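Local coordinates for predicted HD superfamily hydrolase (uncultured Thermotogales bacterium, PDB 2PQ7), which probably acts as a metal-dependent hydrolase of the HD superfamily, holding a pair of iron ions in an all-helical domain, at residues 63-71 with 80-91. Sequence-based numbering, arbitrary orientation.
Sequences ALLHDIKRP and HAESGAEYASGL. With FE (Fe (III) ion), chain B; FE (Fe (III) ion), chain C; PO4 (phosphate ion), chain E; PO4 (phosphate ion), chain F.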
loop_
_atom_site.group_PDB
_atom_site.type_symbol
_atom_site.label_atom_id
_atom_site.label_comp_id
_atom_site.label_asym_id
_atom_site.label_seq_id
_atom_site.Cartn_x
_atom_site.Cartn_y
_atom_site.Cartn_z
ATOM N N ALA A 63 -24.562 10.874 -2.922
ATOM C CA ALA A 63 -23.261 10.289 -3.208
ATOM C C ALA A 63 -23.169 9.710 -4.611
ATOM O O ALA A 63 -22.177 9.885 -5.294
ATOM C CB ALA A 63 -22.953 9.206 -2.201
ATOM N N LEU A 64 -24.200 8.971 -5.017
ATOM C CA LEU A 64 -24.186 8.390 -6.378
ATOM C C LEU A 64 -24.132 9.447 -7.472
ATOM O O LEU A 64 -23.464 9.288 -8.486
ATOM C CB LEU A 64 -25.381 7.457 -6.579
ATOM C CG LEU A 64 -25.159 6.019 -6.181
ATOM C CD1 LEU A 64 -26.456 5.306 -6.476
ATOM C CD2 LEU A 64 -23.983 5.454 -7.050
ATOM N N LEU A 65 -24.868 10.539 -7.258
ATOM C CA LEU A 65 -24.946 11.589 -8.267
ATOM C C LEU A 65 -23.913 12.709 -8.158
ATOM O O LEU A 65 -23.750 13.471 -9.108
ATOM C CB LEU A 65 -26.322 12.234 -8.245
ATOM C CG LEU A 65 -27.436 11.306 -8.705
ATOM C CD1 LEU A 65 -28.784 11.987 -8.481
ATOM C CD2 LEU A 65 -27.262 10.856 -10.121
ATOM N N HIS A 66 -23.152 12.733 -7.077
ATOM C CA HIS A 66 -22.386 13.979 -6.801
ATOM C C HIS A 66 -21.340 14.319 -7.858
ATOM O O HIS A 66 -21.138 15.467 -8.141
ATOM C CB HIS A 66 -21.777 13.988 -5.410
ATOM C CG HIS A 66 -20.471 13.277 -5.295
ATOM N ND1 HIS A 66 -20.352 11.913 -5.340
ATOM C CD2 HIS A 66 -19.218 13.761 -5.117
ATOM C CE1 HIS A 66 -19.074 11.581 -5.222
ATOM N NE2 HIS A 66 -18.359 12.695 -5.088
ATOM N N ASP A 67 -20.702 13.312 -8.438
ATOM C CA ASP A 67 -19.705 13.514 -9.481
ATOM C C ASP A 67 -20.177 13.041 -10.875
ATOM O O ASP A 67 -19.322 12.819 -11.755
ATOM C CB ASP A 67 -18.434 12.790 -9.090
ATOM C CG ASP A 67 -17.616 13.547 -8.044
ATOM O OD1 ASP A 67 -17.735 14.789 -7.833
ATOM O OD2 ASP A 67 -16.746 12.881 -7.408
ATOM N N ILE A 68 -21.504 12.948 -11.083
ATOM C CA ILE A 68 -22.007 12.422 -12.343
ATOM C C ILE A 68 -21.659 13.332 -13.520
ATOM O O ILE A 68 -21.519 12.855 -14.638
ATOM C CB ILE A 68 -23.494 12.073 -12.281
ATOM C CG1 ILE A 68 -23.838 11.022 -13.374
ATOM C CG2 ILE A 68 -24.397 13.320 -12.382
ATOM C CD1 ILE A 68 -25.276 10.621 -13.420
ATOM N N LYS A 69 -21.359 14.615 -13.237
ATOM C CA LYS A 69 -20.988 15.535 -14.280
ATOM C C LYS A 69 -19.475 15.764 -14.317
ATOM O O LYS A 69 -18.986 16.687 -15.008
ATOM C CB LYS A 69 -21.790 16.823 -14.193
ATOM C CG LYS A 69 -23.226 16.680 -14.585
ATOM C CD LYS A 69 -23.373 16.602 -16.101
ATOM C CE LYS A 69 -24.838 16.404 -16.430
ATOM N NZ LYS A 69 -25.056 16.470 -17.889
ATOM N N ARG A 70 -18.722 14.920 -13.643
ATOM C CA ARG A 70 -17.251 15.018 -13.729
ATOM C C ARG A 70 -16.742 14.780 -15.154
ATOM O O ARG A 70 -15.892 15.513 -15.642
ATOM C CB ARG A 70 -16.533 14.072 -12.758
ATOM C CG ARG A 70 -16.075 14.692 -11.511
ATOM C CD ARG A 70 -14.836 15.492 -11.762
ATOM N NE ARG A 70 -14.316 16.067 -10.535
ATOM C CZ ARG A 70 -13.297 16.914 -10.484
ATOM N NH1 ARG A 70 -12.691 17.295 -11.595
ATOM N NH2 ARG A 70 -12.901 17.395 -9.311
ATOM N N PRO A 71 -17.227 13.727 -15.793
ATOM C CA PRO A 71 -16.785 13.539 -17.170
ATOM C C PRO A 71 -17.140 14.742 -18.051
ATOM O O PRO A 71 -16.321 15.191 -18.852
ATOM C CB PRO A 71 -17.566 12.276 -17.595
ATOM C CG PRO A 71 -17.746 11.521 -16.321
ATOM C CD PRO A 71 -18.026 12.586 -15.302
ATOM N N HIS A 80 -18.643 20.754 -12.272
ATOM C CA HIS A 80 -19.429 19.540 -12.084
ATOM C C HIS A 80 -20.411 19.620 -10.891
ATOM O O HIS A 80 -21.471 18.945 -10.886
ATOM C CB HIS A 80 -18.570 18.299 -11.983
ATOM C CG HIS A 80 -17.839 18.113 -10.686
ATOM N ND1 HIS A 80 -16.674 18.791 -10.370
ATOM C CD2 HIS A 80 -18.098 17.300 -9.636
ATOM C CE1 HIS A 80 -16.261 18.417 -9.171
ATOM N NE2 HIS A 80 -17.094 17.484 -8.714
ATOM N N ALA A 81 -20.085 20.414 -9.881
ATOM C CA ALA A 81 -20.990 20.547 -8.734
ATOM C C ALA A 81 -22.277 21.268 -9.165
ATOM O O ALA A 81 -23.404 20.869 -8.824
ATOM C CB ALA A 81 -20.268 21.288 -7.600
ATOM N N GLU A 82 -22.141 22.349 -9.951
ATOM C CA GLU A 82 -23.306 23.104 -10.463
ATOM C C GLU A 82 -24.148 22.282 -11.460
ATOM O O GLU A 82 -25.410 22.275 -11.428
ATOM C CB GLU A 82 -22.884 24.411 -11.188
ATOM C CG GLU A 82 -22.234 25.455 -10.295
ATOM N N SER A 83 -23.303 21.651 -12.337
ATOM C CA SER A 83 -23.934 20.839 -13.370
ATOM C C SER A 83 -24.642 19.610 -12.809
ATOM O O SER A 83 -25.710 19.225 -13.317
ATOM C CB SER A 83 -22.887 20.404 -14.389
ATOM O OG SER A 83 -23.525 19.902 -15.537
ATOM N N GLY A 84 -24.007 18.975 -11.833
ATOM C CA GLY A 84 -24.560 17.803 -11.130
ATOM C C GLY A 84 -25.797 18.159 -10.336
ATOM O O GLY A 84 -26.756 17.419 -10.316
ATOM N N ALA A 85 -25.820 19.296 -9.693
ATOM C CA ALA A 85 -27.012 19.747 -8.961
ATOM C C ALA A 85 -28.166 19.994 -9.880
ATOM O O ALA A 85 -29.288 19.596 -9.587
ATOM C CB ALA A 85 -26.646 21.012 -8.190
ATOM N N GLU A 86 -27.934 20.640 -11.027
ATOM C CA GLU A 86 -28.993 20.876 -11.998
ATOM C C GLU A 86 -29.534 19.534 -12.565
ATOM O O GLU A 86 -30.722 19.356 -12.736
ATOM C CB GLU A 86 -28.444 21.788 -13.117
ATOM C CG GLU A 86 -29.421 22.032 -14.253
ATOM C CD GLU A 86 -28.838 22.894 -15.382
ATOM O OE1 GLU A 86 -28.218 23.946 -15.073
ATOM O OE2 GLU A 86 -29.089 22.547 -16.563
ATOM N N TYR A 87 -28.620 18.629 -12.814
ATOM C CA TYR A 87 -28.987 17.310 -13.331
ATOM C C TYR A 87 -29.863 16.601 -12.317
ATOM O O TYR A 87 -30.916 16.032 -12.677
ATOM C CB TYR A 87 -27.746 16.469 -13.665
ATOM C CG TYR A 87 -28.147 15.118 -14.166
ATOM C CD1 TYR A 87 -28.612 14.964 -15.437
ATOM C CD2 TYR A 87 -28.057 14.000 -13.358
ATOM C CE1 TYR A 87 -29.037 13.718 -15.903
ATOM C CE2 TYR A 87 -28.513 12.738 -13.798
ATOM C CZ TYR A 87 -28.966 12.618 -15.059
ATOM O OH TYR A 87 -29.400 11.358 -15.480
ATOM N N ALA A 88 -29.469 16.558 -11.058
ATOM C CA ALA A 88 -30.296 15.909 -10.030
ATOM C C ALA A 88 -31.674 16.507 -9.927
ATOM O O ALA A 88 -32.667 15.826 -9.754
ATOM C CB ALA A 88 -29.569 15.956 -8.707
ATOM N N SER A 89 -31.771 17.823 -10.048
ATOM C CA SER A 89 -33.084 18.498 -10.029
ATOM C C SER A 89 -33.990 18.154 -11.191
ATOM O O SER A 89 -35.197 18.339 -11.110
ATOM C CB SER A 89 -32.897 20.018 -10.009
ATOM O OG SER A 89 -32.303 20.408 -8.813
ATOM N N GLY A 90 -33.405 17.756 -12.301
ATOM C CA GLY A 90 -34.187 17.310 -13.415
ATOM C C GLY A 90 -34.551 15.842 -13.348
ATOM O O GLY A 90 -35.670 15.469 -13.598
ATOM N N LEU A 91 -33.591 15.015 -12.962
ATOM C CA LEU A 91 -33.783 13.560 -12.963
ATOM C C LEU A 91 -34.728 13.100 -11.855
ATOM O O LEU A 91 -35.654 12.342 -12.095
ATOM C CB LEU A 91 -32.446 12.842 -12.768
ATOM C CG LEU A 91 -32.548 11.317 -12.525
ATOM C CD1 LEU A 91 -32.956 10.679 -13.845
ATOM C CD2 LEU A 91 -31.242 10.769 -12.068
HETATM FE FE FE B . -16.675 16.229 -6.933
HETATM FE FE FE C . -16.177 13.053 -5.385
HETATM P P PO4 E . -13.867 14.500 -7.302
HETATM O O1 PO4 E . -12.573 15.252 -7.116
HETATM O O2 PO4 E . -13.639 13.489 -8.439
HETATM O O3 PO4 E . -14.925 15.514 -7.740
HETATM O O4 PO4 E . -14.135 13.669 -6.050
HETATM P P PO4 F . -14.137 17.908 -5.618
HETATM O O1 PO4 F . -13.115 18.280 -6.684
HETATM O O2 PO4 F . -13.748 16.617 -4.923
HETATM O O3 PO4 F . -15.530 17.792 -6.205
HETATM O O4 PO4 F . -14.131 19.030 -4.609
HETATM O O HOH W 1 -21.424 16.149 -10.785
HETATM O O HOH W 2 -24.636 19.464 -18.025
HETATM O O HOH W 3 -16.382 15.115 -5.298
#
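Arg70 lies over one face of the His80 imidazole: its CG sits 3.9 Å from the centroid of the ring in a CH-pi contact, and NE follows along the same face, the guanidinium tilted 31° from the ring plane. A bend at chi2 (-77°) lets the chain pass over the ring to phosphate E, where NE bonds O3 at 2.9 Å and NH2 meets the same oxygen; NH2 also makes a weak bond to O1 of phosphate F. With the arginine cut back to an alanine, that face of His80 would probably lose its cover and both phosphates a cationic partner. Beneath the arginine, His80 NE2 binds one iron at 2.2 Å, while its ND1 is hydrogen-bonded to Glu73, which fixes the turn of the ring. Asp67 bridges the two irons, OD1 on the ion held by His80 and OD2 on the one held by His66. His66 and Asp67 form the HD pair of the H...HD...D motif, completed by His37 and Asp132; His112 joins the His80 iron. His66 ND1 points nearly straight at Ala63 O, 2.7 Å away, so the ring is held from both ends. Between the two backbones a water accepts from Lys69 N and donates to His66 O and His80 O. Lys69 lays CG and CD against Ser83 OG, CD 3.4 Å from OG, and CE reaches Tyr87 CB; a second water joins NZ to Ser83 OG. Farther along, Ile68 CG2 packs 3.8 Å from Tyr87 CD2, and Leu65 CD1 meets Ala88 CB.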